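Alpha/beta hydrolase fold protein (Chitinophaga pinensis, PDB 4PW0) is probably a hydrolase of the alpha/beta hydrolase fold, with a substrate that is not established. Local coordinates at residues Tyr118-His121 with Met126-Lys129; Lys129-Gly134 with Glu270-Gln275; Gly134-Gly139 with Thr239-Glu244; Phe162-Phe167 with Asn233-Asp238. All coordinates share one frame; numbering follows the deposited sequence.

Overall arrangement
From the N terminus, interaction 1 comes first. It closes the short connection from helix 111-122 to strand 127-133. Interaction 2 opens on the same strand, sharing K129, and closes a long loop at helix 269-282 near the C terminus. Interaction 3 starts where that strand ends, sharing G134, and closes at the start of helix 240-248. It is nested inside interaction 2. Interaction 4 is nested inside interaction 3 and joins helix 158-166 to the loop after strand 226-231. No loops cross. Strand 127-133 thus meets helices on both sides, and its exit lies against segment 233-238, where G134 O packs on M237 CG.

Interaction 1: residues Tyr118-His121 with Met126-Lys129; sequences YMAH and MIRK
I127 holds CG1 beside its own backbone N (chi1 -69°) and runs on extended to CD1. This drives the CD1 methyl toward helix 111-122. In M119, a selenomethionine, a chi1 of -163° and an extended chi2 (178°) run CB, CG and SE past the same methyl. The side chains of M119 and I127 cross at about a right angle.

One methyl carries the contact. CD1 of I127 lies 3.7 Å from CG of M119. CB of M119 and SE of M119 are each 3.9 Å from I127 CD1, so three successive atoms of M119 pass alongside it, with CG in the middle and nearest. The helix backbone also takes part, since I127 CD1 is 3.8 Å from A120 N. The CB of A120 is looser, 4.3 Å from I127 CD1. The backbones come fairly close here, with A120 CA and I127 CA 6.6 Å apart. All three touching residues are buried. The contact is apolar, apart from the approach to A120 N, and rests on van der Waals packing.

F104 packs on both M119 and I127 and so joins the two sides from strand 104-109. T89 of helix 85-98 touches M119. At the corner after I127, R128 forms a salt bridge with D105.

The helix lies against the strand that follows it. Strand 104-109, helix 111-122 and strand 127-133 form a beta-alpha-beta crossover with parallel strands, a building unit of the alpha/beta hydrolase fold.

Interaction 2: residues Lys129-Gly134 with Glu270-Gln275; sequences KIIIVG and ELFVSQ
I131 and V133, alternate residues of strand 127-133, meet the ring of F272 on helix 269-282. K129 starts the segment with an extended side chain. Its NZ is gripped by the carbonyl oxygens of F279 and L280 in the last turn of that helix and of Y283, the C-terminal residue. I130 packs instead on V116 and A120 of helix 111-122.

I131 comes next and points toward F272. With CG1 beside the backbone N (chi1 -57°), CG2 lies anti to N. This CG2 methyl meets the ring at the edge, near the ring plane, with I131 CG2 4.0 Å from F272 CZ. I132 points away from F272, as expected from strand alternation, and packs on V116 and Q117.

V133 returns to the F272 side. Its CG2 is 3.7 Å from F272 CE1, and V133 CG2 is 3.9 Å from F272 CZ. The approach to the ring is oblique, and the two side chains come from opposite directions. F272 sets CG directly opposite its own N about the first torsion (chi1 178°), which carries the ring out from the helix to the strand. The ring bridges a wide backbone gap, with V133 CA and F272 CA 9.8 Å apart.

The F272 ring is also packed by L107 of strand 104-109 and V229 of strand 226-231, the two strands flanking 127-133. F265 adds an edge-to-face ring contact. Helix 269-282 therefore covers one side of the central sheet, helix 111-122 lies on the other, and Q275 touches Q275 of the second subunit.

Interaction 3: residues Gly134-Gly139 with Thr239-Glu244; sequences GAAPQG and TYNSYE
A136 and P137 lie against N241, and A135 is joined to S242 through water. In this alpha/beta hydrolase fold the contact ties the loop after strand 127-133 to the first turn of helix 240-248.

The carbon contacts centre on N241 CB. A136 CB is 4.0 Å from N241 CB. P137 CD is also 4.0 Å from N241 CB, so this one carbon faces both loop residues. The P137 and N241 side chains cross at about a right angle. P137 CD also comes within 3.7 Å of N241 O, which sets the proline ring beside the helix backbone. Beyond this contact, T239 and Y240 pack on Y243 of the second subunit.

Some polar groups here bond outside the two segments. The amide of N241 looks elsewhere, with ND2 donating to M237 O just before the helix. A136 O turns to other partners too, accepting from Q117 NE2 and W210 NE1. The polar contacts between the segments run through two waters. S242 holds OG beside its backbone N (chi1 -71°), which turns the hydroxyl toward the loop. A135 O and S242 OG are 3.8 Å apart, a gap that water 1 spans. S242 OG donates to water 1 over 2.7 Å, and that water donates on to A135 O. Water 2 links the same hydroxyl to the amide of A135. It accepts from A135 N at 3.0 Å. The backbone N and O of a single loop residue are thus both reached from one serine. The hydroxyl acts as donor and acceptor at once, for S242 OG also accepts from water 2, at 2.8 Å.

Interaction 4: residues Phe162-Phe167 with Asn233-Asp238; sequences FLFIFF and NDEMMD
A water joins F164 and E235 while also lying over an aromatic ring. Water 3 donates to F164 O at 2.8 Å and to E235 OE1 at 2.9 Å. It sits above one face of the F164 ring, offset toward the rim. E235 OE1 approaches that ring obliquely, 4.0 Å from F164 CZ, with ring and carboxylate planes 60° apart. E235 has a second conformer, so the bridge and the approach to the ring hold for one position and are less certain than the rest. Its OE2 forms a salt bridge with R152.

The apolar half is somewhat larger. The chain of M236, a selenomethionine, runs straight to SE and then turns (chi3 -62°), which swings CE over to I165, 3.8 Å from I165 CG2. The I165 CG2 methyl also sits over the centre of the F166 ring.

D234 shapes the loop as an Asx motif. D234 OD1 accepts from M237 N at 3.0 Å, from above the carboxylate plane. D234 OD2 accepts from H262 and Q230, consistent with the acid of a Ser-His-Asp triad.

L149 of helix 146-154 touches both F164 and M236. The loop thus lies between strand 226-231 and helix 240-248, with helices 146-154 and 158-166 against it.

Interaction 1: residues Tyr118-His121 with Met126-Lys129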
loop_
_atom_site.group_PDB
_atom_site.type_symbol
_atom_site.label_atom_id
_atom_site.label_comp_id
_atom_site.label_asym_id
_atom_site.label_seq_id
_atom_site.Cartn_x
_atom_site.Cartn_y
_atom_site.Cartn_z
ATOM N N TYR A 118 -12.737 -17.878 0.317
ATOM C CA TYR A 118 -13.358 -19.157 0.592
ATOM C C TYR A 118 -12.408 -20.296 0.198
ATOM O O TYR A 118 -12.273 -21.300 0.925
ATOM C CB TYR A 118 -14.727 -19.264 -0.087
ATOM C CG TYR A 118 -15.540 -20.405 0.477
ATOM C CD1 TYR A 118 -16.119 -20.290 1.719
ATOM C CD2 TYR A 118 -15.666 -21.595 -0.179
ATOM C CE1 TYR A 118 -16.813 -21.335 2.302
ATOM C CE2 TYR A 118 -16.366 -22.670 0.403
ATOM C CZ TYR A 118 -16.943 -22.525 1.616
ATOM O OH TYR A 118 -17.636 -23.587 2.185
HETATM N N MSE A 119 -11.736 -20.169 -0.935
HETATM C CA MSE A 119 -10.791 -21.190 -1.402
HETATM C C MSE A 119 -9.652 -21.368 -0.442
HETATM O O MSE A 119 -9.195 -22.499 -0.190
HETATM C CB MSE A 119 -10.237 -20.843 -2.796
HETATM C CG MSE A 119 -9.593 -22.050 -3.477
HETATM SE SE MSE A 119 -8.941 -21.645 -5.256
HETATM C CE MSE A 119 -10.668 -21.626 -6.102
ATOM N N ALA A 120 -9.150 -20.270 0.106
ATOM C CA ALA A 120 -8.071 -20.363 1.065
ATOM C C ALA A 120 -8.522 -21.074 2.342
ATOM O O ALA A 120 -7.689 -21.734 3.022
ATOM C CB ALA A 120 -7.560 -18.955 1.403
ATOM N N HIS A 121 -9.787 -20.930 2.679
ATOM C CA HIS A 121 -10.373 -21.625 3.803
ATOM C C HIS A 121 -10.486 -23.135 3.583
ATOM O O HIS A 121 -10.053 -23.939 4.451
ATOM C CB HIS A 121 -11.739 -21.045 4.199
ATOM C CG HIS A 121 -12.434 -21.846 5.244
ATOM N ND1 HIS A 121 -11.888 -22.071 6.486
ATOM C CD2 HIS A 121 -13.611 -22.514 5.215
ATOM C CE1 HIS A 121 -12.704 -22.846 7.185
ATOM N NE2 HIS A 121 -13.760 -23.125 6.439
HETATM N N MSE A 126 -3.322 -25.649 -1.366
HETATM C CA MSE A 126 -3.170 -25.454 -2.802
HETATM C C MSE A 126 -2.809 -24.016 -3.176
HETATM O O MSE A 126 -2.396 -23.771 -4.297
HETATM C CB MSE A 126 -4.489 -25.790 -3.506
HETATM C CG MSE A 126 -4.705 -27.314 -3.364
HETATM SE SE MSE A 126 -6.381 -27.884 -4.258
HETATM C CE MSE A 126 -5.402 -27.845 -5.828
ATOM N N ILE A 127 -2.928 -23.083 -2.216
ATOM C CA ILE A 127 -2.684 -21.653 -2.471
ATOM C C ILE A 127 -1.409 -21.215 -1.741
ATOM O O ILE A 127 -1.212 -21.548 -0.559
ATOM C CB ILE A 127 -3.898 -20.827 -2.006
ATOM C CG1 ILE A 127 -5.095 -21.114 -2.926
ATOM C CG2 ILE A 127 -3.577 -19.329 -2.028
ATOM C CD1 ILE A 127 -6.395 -20.527 -2.453
ATOM N N ARG A 128 -0.567 -20.455 -2.435
ATOM C CA ARG A 128 0.586 -19.850 -1.838
ATOM C C ARG A 128 0.264 -18.416 -1.352
ATOM O O ARG A 128 0.140 -18.198 -0.139
ATOM C CB ARG A 128 1.756 -19.900 -2.797
ATOM C CG ARG A 128 3.029 -19.408 -2.146
ATOM C CD ARG A 128 4.212 -19.298 -3.099
ATOM N NE ARG A 128 4.006 -18.289 -4.126
ATOM C CZ ARG A 128 4.967 -17.581 -4.711
ATOM N NH1 ARG A 128 6.255 -17.772 -4.397
ATOM N NH2 ARG A 128 4.637 -16.644 -5.607
ATOM N N LYS A 129 0.119 -17.473 -2.295
ATOM C CA LYS A 129 -0.187 -16.082 -1.912
ATOM C C LYS A 129 -1.520 -15.671 -2.523
ATOM O O LYS A 129 -1.956 -16.208 -3.548
ATOM C CB LYS A 129 0.905 -15.144 -2.432
ATOM C CG LYS A 129 2.291 -15.449 -1.837
ATOM C CD LYS A 129 3.345 -14.443 -2.283
ATOM C CE LYS A 129 4.719 -14.813 -1.870
ATOM N NZ LYS A 129 5.800 -13.902 -2.225
#

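Interaction 2: residues Lys129-Gly134 with Glu270-Gln275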
loop_
_atom_site.group_PDB
_atom_site.type_symbol
_atom_site.label_atom_id
_atom_site.label_comp_id
_atom_site.label_asym_id
_atom_site.label_seq_id
_atom_site.Cartn_x
_atom_site.Cartn_y
_atom_site.Cartn_z
ATOM N N LYS A 129 0.119 -17.473 -2.295
ATOM C CA LYS A 129 -0.187 -16.082 -1.912
ATOM C C LYS A 129 -1.520 -15.671 -2.523
ATOM O O LYS A 129 -1.956 -16.208 -3.548
ATOM C CB LYS A 129 0.905 -15.144 -2.432
ATOM C CG LYS A 129 2.291 -15.449 -1.837
ATOM C CD LYS A 129 3.345 -14.443 -2.283
ATOM C CE LYS A 129 4.719 -14.813 -1.870
ATOM N NZ LYS A 129 5.800 -13.902 -2.225
ATOM N N ILE A 130 -2.124 -14.671 -1.886
ATOM C CA ILE A 130 -3.470 -14.213 -2.240
ATOM C C ILE A 130 -3.465 -12.701 -2.472
ATOM O O ILE A 130 -2.937 -11.945 -1.654
ATOM C CB ILE A 130 -4.442 -14.514 -1.086
ATOM C CG1 ILE A 130 -4.420 -16.007 -0.736
ATOM C CG2 ILE A 130 -5.844 -14.011 -1.352
ATOM C CD1 ILE A 130 -5.226 -16.329 0.508
ATOM N N ILE A 131 -4.112 -12.274 -3.568
ATOM C CA ILE A 131 -4.389 -10.848 -3.817
ATOM C C ILE A 131 -5.906 -10.670 -3.859
ATOM O O ILE A 131 -6.584 -11.403 -4.583
ATOM C CB ILE A 131 -3.774 -10.378 -5.136
ATOM C CG1 ILE A 131 -2.271 -10.640 -5.148
ATOM C CG2 ILE A 131 -4.088 -8.902 -5.366
ATOM C CD1 ILE A 131 -1.725 -10.870 -6.539
ATOM N N ILE A 132 -6.416 -9.706 -3.089
ATOM C CA ILE A 132 -7.830 -9.375 -3.016
ATOM C C ILE A 132 -7.966 -7.924 -3.455
ATOM O O ILE A 132 -7.360 -7.047 -2.840
ATOM C CB ILE A 132 -8.415 -9.556 -1.607
ATOM C CG1 ILE A 132 -8.304 -10.995 -1.159
ATOM C CG2 ILE A 132 -9.859 -9.048 -1.562
ATOM C CD1 ILE A 132 -8.642 -11.216 0.293
ATOM N N VAL A 133 -8.777 -7.692 -4.480
ATOM C CA VAL A 133 -9.026 -6.332 -4.991
ATOM C C VAL A 133 -10.511 -6.045 -4.889
ATOM O O VAL A 133 -11.324 -6.852 -5.346
ATOM C CB VAL A 133 -8.579 -6.164 -6.443
ATOM C CG1 VAL A 133 -8.780 -4.740 -6.908
ATOM C CG2 VAL A 133 -7.143 -6.637 -6.621
ATOM N N GLY A 134 -10.881 -4.903 -4.313
ATOM C CA GLY A 134 -12.268 -4.480 -4.385
ATOM C C GLY A 134 -13.254 -5.457 -3.779
ATOM O O GLY A 134 -14.297 -5.745 -4.407
ATOM N N GLU A 270 -0.679 0.492 -13.507
ATOM C CA GLU A 270 0.758 0.331 -13.385
ATOM C C GLU A 270 1.251 0.322 -11.922
ATOM O O GLU A 270 2.167 -0.429 -11.546
ATOM C CB GLU A 270 1.483 1.374 -14.219
ATOM C CG GLU A 270 1.251 1.135 -15.699
ATOM C CD GLU A 270 2.206 1.868 -16.597
ATOM O OE1 GLU A 270 2.535 3.034 -16.312
ATOM O OE2 GLU A 270 2.602 1.254 -17.603
ATOM N N LEU A 271 0.573 1.111 -11.079
ATOM C CA LEU A 271 0.842 1.073 -9.647
ATOM C C LEU A 271 0.508 -0.348 -9.115
ATOM O O LEU A 271 1.273 -0.957 -8.366
ATOM C CB LEU A 271 -0.002 2.113 -8.944
ATOM C CG LEU A 271 0.009 2.163 -7.430
ATOM C CD1 LEU A 271 1.393 2.392 -6.870
ATOM C CD2 LEU A 271 -0.978 3.229 -6.925
ATOM N N PHE A 272 -0.670 -0.827 -9.508
ATOM C CA PHE A 272 -1.088 -2.171 -9.074
ATOM C C PHE A 272 -0.084 -3.243 -9.489
ATOM O O PHE A 272 0.274 -4.101 -8.693
ATOM C CB PHE A 272 -2.480 -2.492 -9.616
ATOM C CG PHE A 272 -2.942 -3.869 -9.260
ATOM C CD1 PHE A 272 -3.410 -4.141 -7.997
ATOM C CD2 PHE A 272 -2.865 -4.907 -10.174
ATOM C CE1 PHE A 272 -3.824 -5.408 -7.647
ATOM C CE2 PHE A 272 -3.261 -6.187 -9.814
ATOM C CZ PHE A 272 -3.743 -6.452 -8.559
ATOM N N VAL A 273 0.322 -3.212 -10.763
ATOM C CA VAL A 273 1.305 -4.206 -11.232
ATOM C C VAL A 273 2.598 -4.109 -10.444
ATOM O O VAL A 273 3.158 -5.119 -10.013
ATOM C CB VAL A 273 1.554 -4.057 -12.734
ATOM C CG1 VAL A 273 2.758 -4.880 -13.156
ATOM C CG2 VAL A 273 0.322 -4.454 -13.520
ATOM N N SER A 274 3.090 -2.879 -10.231
ATOM C CA SER A 274 4.339 -2.709 -9.491
ATOM C C SER A 274 4.274 -3.300 -8.086
ATOM O O SER A 274 5.161 -4.045 -7.628
ATOM C CB SER A 274 4.704 -1.256 -9.421
ATOM O OG SER A 274 5.893 -1.089 -8.656
ATOM N N GLN A 275 3.167 -3.008 -7.427
ATOM C CA GLN A 275 2.992 -3.517 -6.060
ATOM C C GLN A 275 2.823 -5.022 -6.006
ATOM O O GLN A 275 3.424 -5.695 -5.126
ATOM C CB GLN A 275 1.808 -2.827 -5.402
ATOM C CG GLN A 275 2.041 -1.376 -5.153
ATOM C CD GLN A 275 0.957 -0.765 -4.306
ATOM O OE1 GLN A 275 -0.163 -1.216 -4.297
ATOM N NE2 GLN A 275 1.331 0.342 -3.614
#

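Interaction 3: residues Gly134-Gly139 with Thr239-Glu244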
loop_
_atom_site.group_PDB
_atom_site.type_symbol
_atom_site.label_atom_id
_atom_site.label_comp_id
_atom_site.label_asym_id
_atom_site.label_seq_id
_atom_site.Cartn_x
_atom_site.Cartn_y
_atom_site.Cartn_z
ATOM N N GLY A 134 -10.881 -4.903 -4.313
ATOM C CA GLY A 134 -12.268 -4.480 -4.385
ATOM C C GLY A 134 -13.254 -5.457 -3.779
ATOM O O GLY A 134 -14.297 -5.745 -4.407
ATOM N N ALA A 135 -12.989 -5.969 -2.588
ATOM C CA ALA A 135 -13.877 -6.951 -1.985
ATOM C C ALA A 135 -14.078 -6.696 -0.495
ATOM O O ALA A 135 -13.930 -5.553 -0.036
ATOM C CB ALA A 135 -13.415 -8.365 -2.306
ATOM N N ALA A 136 -14.516 -7.733 0.235
ATOM C CA ALA A 136 -14.993 -7.538 1.605
ATOM C C ALA A 136 -15.125 -8.925 2.213
ATOM O O ALA A 136 -15.303 -9.902 1.485
ATOM C CB ALA A 136 -16.345 -6.818 1.635
ATOM N N PRO A 137 -15.061 -8.986 3.550
ATOM C CA PRO A 137 -15.328 -10.285 4.189
ATOM C C PRO A 137 -16.818 -10.686 4.146
ATOM O O PRO A 137 -17.688 -9.847 3.906
ATOM C CB PRO A 137 -14.912 -10.052 5.611
ATOM C CG PRO A 137 -14.738 -8.619 5.808
ATOM C CD PRO A 137 -14.832 -7.900 4.525
ATOM N N GLN A 138 -17.070 -11.952 4.439
ATOM C CA GLN A 138 -18.425 -12.426 4.626
ATOM C C GLN A 138 -19.156 -11.570 5.667
ATOM O O GLN A 138 -18.590 -11.165 6.673
ATOM C CB GLN A 138 -18.451 -13.854 5.146
ATOM C CG GLN A 138 -17.977 -14.922 4.204
ATOM C CD GLN A 138 -18.059 -16.296 4.806
ATOM O OE1 GLN A 138 -17.694 -16.484 5.963
ATOM N NE2 GLN A 138 -18.477 -17.262 4.032
ATOM N N GLY A 139 -20.455 -11.401 5.441
ATOM C CA GLY A 139 -21.347 -10.870 6.459
ATOM C C GLY A 139 -21.530 -9.377 6.490
ATOM O O GLY A 139 -22.268 -8.832 7.305
ATOM N N THR A 239 -14.973 0.927 1.408
ATOM C CA THR A 239 -13.542 0.921 1.575
ATOM C C THR A 239 -13.130 0.447 2.963
ATOM O O THR A 239 -12.118 -0.245 3.093
ATOM C CB THR A 239 -12.992 2.288 1.237
ATOM O OG1 THR A 239 -13.174 2.491 -0.171
ATOM C CG2 THR A 239 -11.514 2.436 1.602
ATOM N N TYR A 240 -13.883 0.814 4.006
ATOM C CA TYR A 240 -13.477 0.413 5.348
ATOM C C TYR A 240 -13.427 -1.075 5.533
ATOM O O TYR A 240 -12.645 -1.598 6.337
ATOM C CB TYR A 240 -14.408 1.049 6.390
ATOM C CG TYR A 240 -13.888 0.879 7.791
ATOM C CD1 TYR A 240 -12.918 1.680 8.282
ATOM C CD2 TYR A 240 -14.351 -0.148 8.556
ATOM C CE1 TYR A 240 -12.409 1.498 9.556
ATOM C CE2 TYR A 240 -13.847 -0.377 9.837
ATOM C CZ TYR A 240 -12.891 0.468 10.328
ATOM O OH TYR A 240 -12.358 0.292 11.591
ATOM N N ASN A 241 -14.213 -1.802 4.752
ATOM C CA ASN A 241 -14.153 -3.266 4.818
ATOM C C ASN A 241 -12.825 -3.872 4.347
ATOM O O ASN A 241 -12.508 -5.021 4.701
ATOM C CB ASN A 241 -15.335 -3.907 4.126
ATOM C CG ASN A 241 -16.589 -3.749 4.936
ATOM O OD1 ASN A 241 -16.552 -3.835 6.184
ATOM N ND2 ASN A 241 -17.703 -3.556 4.262
ATOM N N SER A 242 -12.042 -3.111 3.580
ATOM C CA SER A 242 -10.702 -3.545 3.236
ATOM C C SER A 242 -9.742 -3.308 4.400
ATOM O O SER A 242 -8.805 -4.118 4.619
ATOM C CB SER A 242 -10.225 -2.874 1.955
ATOM O OG SER A 242 -10.938 -3.399 0.830
ATOM N N TYR A 243 -9.941 -2.219 5.123
ATOM C CA TYR A 243 -9.245 -2.046 6.399
ATOM C C TYR A 243 -9.610 -3.168 7.370
ATOM O O TYR A 243 -8.740 -3.719 8.055
ATOM C CB TYR A 243 -9.485 -0.658 6.985
ATOM C CG TYR A 243 -8.694 -0.349 8.241
ATOM C CD1 TYR A 243 -7.358 -0.563 8.298
ATOM C CD2 TYR A 243 -9.320 0.097 9.387
ATOM C CE1 TYR A 243 -6.633 -0.299 9.407
ATOM C CE2 TYR A 243 -8.597 0.334 10.531
ATOM C CZ TYR A 243 -7.225 0.152 10.494
ATOM O OH TYR A 243 -6.442 0.427 11.570
ATOM N N GLU A 244 -10.881 -3.579 7.400
ATOM C CA GLU A 244 -11.274 -4.726 8.220
ATOM C C GLU A 244 -10.562 -6.002 7.827
ATOM O O GLU A 244 -10.094 -6.756 8.696
ATOM C CB GLU A 244 -12.791 -4.988 8.172
ATOM C CG GLU A 244 -13.589 -4.009 9.003
ATOM C CD GLU A 244 -13.497 -4.281 10.502
ATOM O OE1 GLU A 244 -12.780 -5.244 10.901
ATOM O OE2 GLU A 244 -14.150 -3.546 11.271
HETATM O O HOH W 1 -13.643 -2.963 0.679
HETATM O O HOH W 2 -10.442 -5.240 -1.231
#

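Interaction 4: residues Phe162-Phe167 with Asn233-Asp238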
loop_
_atom_site.group_PDB
_atom_site.type_symbol
_atom_site.label_atom_id
_atom_site.label_comp_id
_atom_site.label_asym_id
_atom_site.label_seq_id
_atom_site.Cartn_x
_atom_site.Cartn_y
_atom_site.Cartn_z
ATOM N N PHE A 162 -20.513 1.840 -16.374
ATOM C CA PHE A 162 -19.128 1.503 -16.046
ATOM C C PHE A 162 -18.514 2.529 -15.079
ATOM O O PHE A 162 -17.904 2.127 -14.072
ATOM C CB PHE A 162 -18.346 1.460 -17.355
ATOM C CG PHE A 162 -16.907 0.973 -17.205
ATOM C CD1 PHE A 162 -16.621 -0.361 -17.026
ATOM C CD2 PHE A 162 -15.877 1.850 -17.258
ATOM C CE1 PHE A 162 -15.301 -0.803 -16.926
ATOM C CE2 PHE A 162 -14.562 1.425 -17.182
ATOM C CZ PHE A 162 -14.273 0.102 -17.003
ATOM N N LEU A 163 -18.696 3.826 -15.332
ATOM C CA LEU A 163 -18.123 4.847 -14.458
ATOM C C LEU A 163 -18.823 4.824 -13.110
ATOM O O LEU A 163 -18.159 4.987 -12.052
ATOM C CB LEU A 163 -18.185 6.222 -15.077
ATOM C CG LEU A 163 -17.361 6.395 -16.377
ATOM C CD1 LEU A 163 -17.498 7.812 -16.883
ATOM C CD2 LEU A 163 -15.902 6.083 -16.178
ATOM N N PHE A 164 -20.123 4.574 -13.103
ATOM C CA PHE A 164 -20.891 4.508 -11.840
ATOM C C PHE A 164 -20.397 3.382 -10.947
ATOM O O PHE A 164 -20.268 3.555 -9.720
ATOM C CB PHE A 164 -22.404 4.390 -12.127
ATOM C CG PHE A 164 -23.250 4.166 -10.897
ATOM C CD1 PHE A 164 -23.584 5.242 -10.116
ATOM C CD2 PHE A 164 -23.680 2.939 -10.532
ATOM C CE1 PHE A 164 -24.319 5.037 -8.957
ATOM C CE2 PHE A 164 -24.453 2.735 -9.389
ATOM C CZ PHE A 164 -24.747 3.795 -8.613
ATOM N N ILE A 165 -20.200 2.203 -11.523
ATOM C CA ILE A 165 -19.785 1.064 -10.764
ATOM C C ILE A 165 -18.340 1.146 -10.328
ATOM O O ILE A 165 -18.015 0.625 -9.250
ATOM C CB ILE A 165 -20.059 -0.245 -11.545
ATOM C CG1 ILE A 165 -21.571 -0.472 -11.649
ATOM C CG2 ILE A 165 -19.356 -1.443 -10.943
ATOM C CD1 ILE A 165 -22.323 -0.832 -10.370
ATOM N N PHE A 166 -17.458 1.643 -11.177
ATOM C CA PHE A 166 -16.025 1.458 -10.969
ATOM C C PHE A 166 -15.218 2.682 -10.574
ATOM O O PHE A 166 -14.073 2.561 -10.107
ATOM C CB PHE A 166 -15.350 0.781 -12.168
ATOM C CG PHE A 166 -15.773 -0.647 -12.372
ATOM C CD1 PHE A 166 -15.441 -1.637 -11.480
ATOM C CD2 PHE A 166 -16.489 -1.019 -13.511
ATOM C CE1 PHE A 166 -15.790 -2.939 -11.699
ATOM C CE2 PHE A 166 -16.862 -2.302 -13.713
ATOM C CZ PHE A 166 -16.512 -3.298 -12.808
ATOM N N PHE A 167 -15.759 3.884 -10.777
ATOM C CA PHE A 167 -14.959 5.115 -10.653
ATOM C C PHE A 167 -15.576 6.152 -9.699
ATOM O O PHE A 167 -16.766 6.064 -9.405
ATOM C CB PHE A 167 -14.628 5.703 -12.056
ATOM C CG PHE A 167 -13.694 4.798 -12.812
ATOM C CD1 PHE A 167 -14.181 3.712 -13.537
ATOM C CD2 PHE A 167 -12.339 4.964 -12.671
ATOM C CE1 PHE A 167 -13.302 2.807 -14.072
ATOM C CE2 PHE A 167 -11.463 4.046 -13.229
ATOM C CZ PHE A 167 -11.966 2.981 -13.921
ATOM N N ASN A 233 -13.005 5.179 -2.071
ATOM C CA ASN A 233 -14.449 5.086 -1.852
ATOM C C ASN A 233 -15.130 4.084 -2.771
ATOM O O ASN A 233 -15.716 4.432 -3.789
ATOM C CB ASN A 233 -15.104 6.448 -1.972
ATOM C CG ASN A 233 -16.561 6.395 -1.690
ATOM O OD1 ASN A 233 -17.090 5.515 -0.985
ATOM N ND2 ASN A 233 -17.259 7.375 -2.299
ATOM N N ASP A 234 -15.066 2.812 -2.377
ATOM C CA ASP A 234 -15.756 1.732 -3.070
ATOM C C ASP A 234 -17.184 1.678 -2.473
ATOM O O ASP A 234 -17.390 1.242 -1.349
ATOM C CB ASP A 234 -15.028 0.403 -2.897
ATOM C CG ASP A 234 -15.716 -0.749 -3.560
ATOM O OD1 ASP A 234 -16.921 -0.681 -3.826
ATOM O OD2 ASP A 234 -15.014 -1.787 -3.811
ATOM N N GLU A 235 -18.147 2.208 -3.233
ATOM C CA GLU A 235 -19.561 2.234 -2.824
ATOM C C GLU A 235 -20.188 0.848 -2.644
ATOM O O GLU A 235 -21.099 0.649 -1.823
ATOM C CB GLU A 235 -20.404 3.023 -3.867
ATOM C CG GLU A 235 -21.876 3.146 -3.491
ATOM C CD GLU A 235 -22.745 4.097 -4.323
ATOM O OE1 GLU A 235 -22.414 4.467 -5.476
ATOM O OE2 GLU A 235 -23.825 4.468 -3.773
HETATM N N MSE A 236 -19.754 -0.109 -3.468
HETATM C CA MSE A 236 -20.313 -1.447 -3.448
HETATM C C MSE A 236 -19.902 -2.220 -2.202
HETATM O O MSE A 236 -20.705 -2.953 -1.630
HETATM C CB MSE A 236 -19.827 -2.169 -4.725
HETATM C CG MSE A 236 -20.356 -3.589 -4.838
HETATM SE SE MSE A 236 -19.586 -4.530 -6.367
HETATM C CE MSE A 236 -20.271 -3.380 -7.765
HETATM N N MSE A 237 -18.613 -2.099 -1.840
HETATM C CA MSE A 237 -18.009 -2.962 -0.835
HETATM C C MSE A 237 -17.690 -2.251 0.475
HETATM O O MSE A 237 -17.434 -2.955 1.461
HETATM C CB MSE A 237 -16.696 -3.515 -1.370
HETATM C CG MSE A 237 -16.826 -4.358 -2.631
HETATM SE SE MSE A 237 -17.749 -6.046 -2.256
HETATM C CE MSE A 237 -17.641 -6.795 -4.037
ATOM N N ASP A 238 -17.662 -0.911 0.452
ATOM C CA ASP A 238 -17.231 0.011 1.550
ATOM C C ASP A 238 -15.696 -0.129 1.706
ATOM O O ASP A 238 -15.205 -1.178 2.128
ATOM C CB ASP A 238 -17.987 -0.260 2.868
ATOM C CG ASP A 238 -17.706 0.787 3.938
ATOM O OD1 ASP A 238 -16.714 1.533 3.847
ATOM O OD2 ASP A 238 -18.558 0.900 4.861
HETATM O O HOH W 3 -21.261 2.574 -7.306
#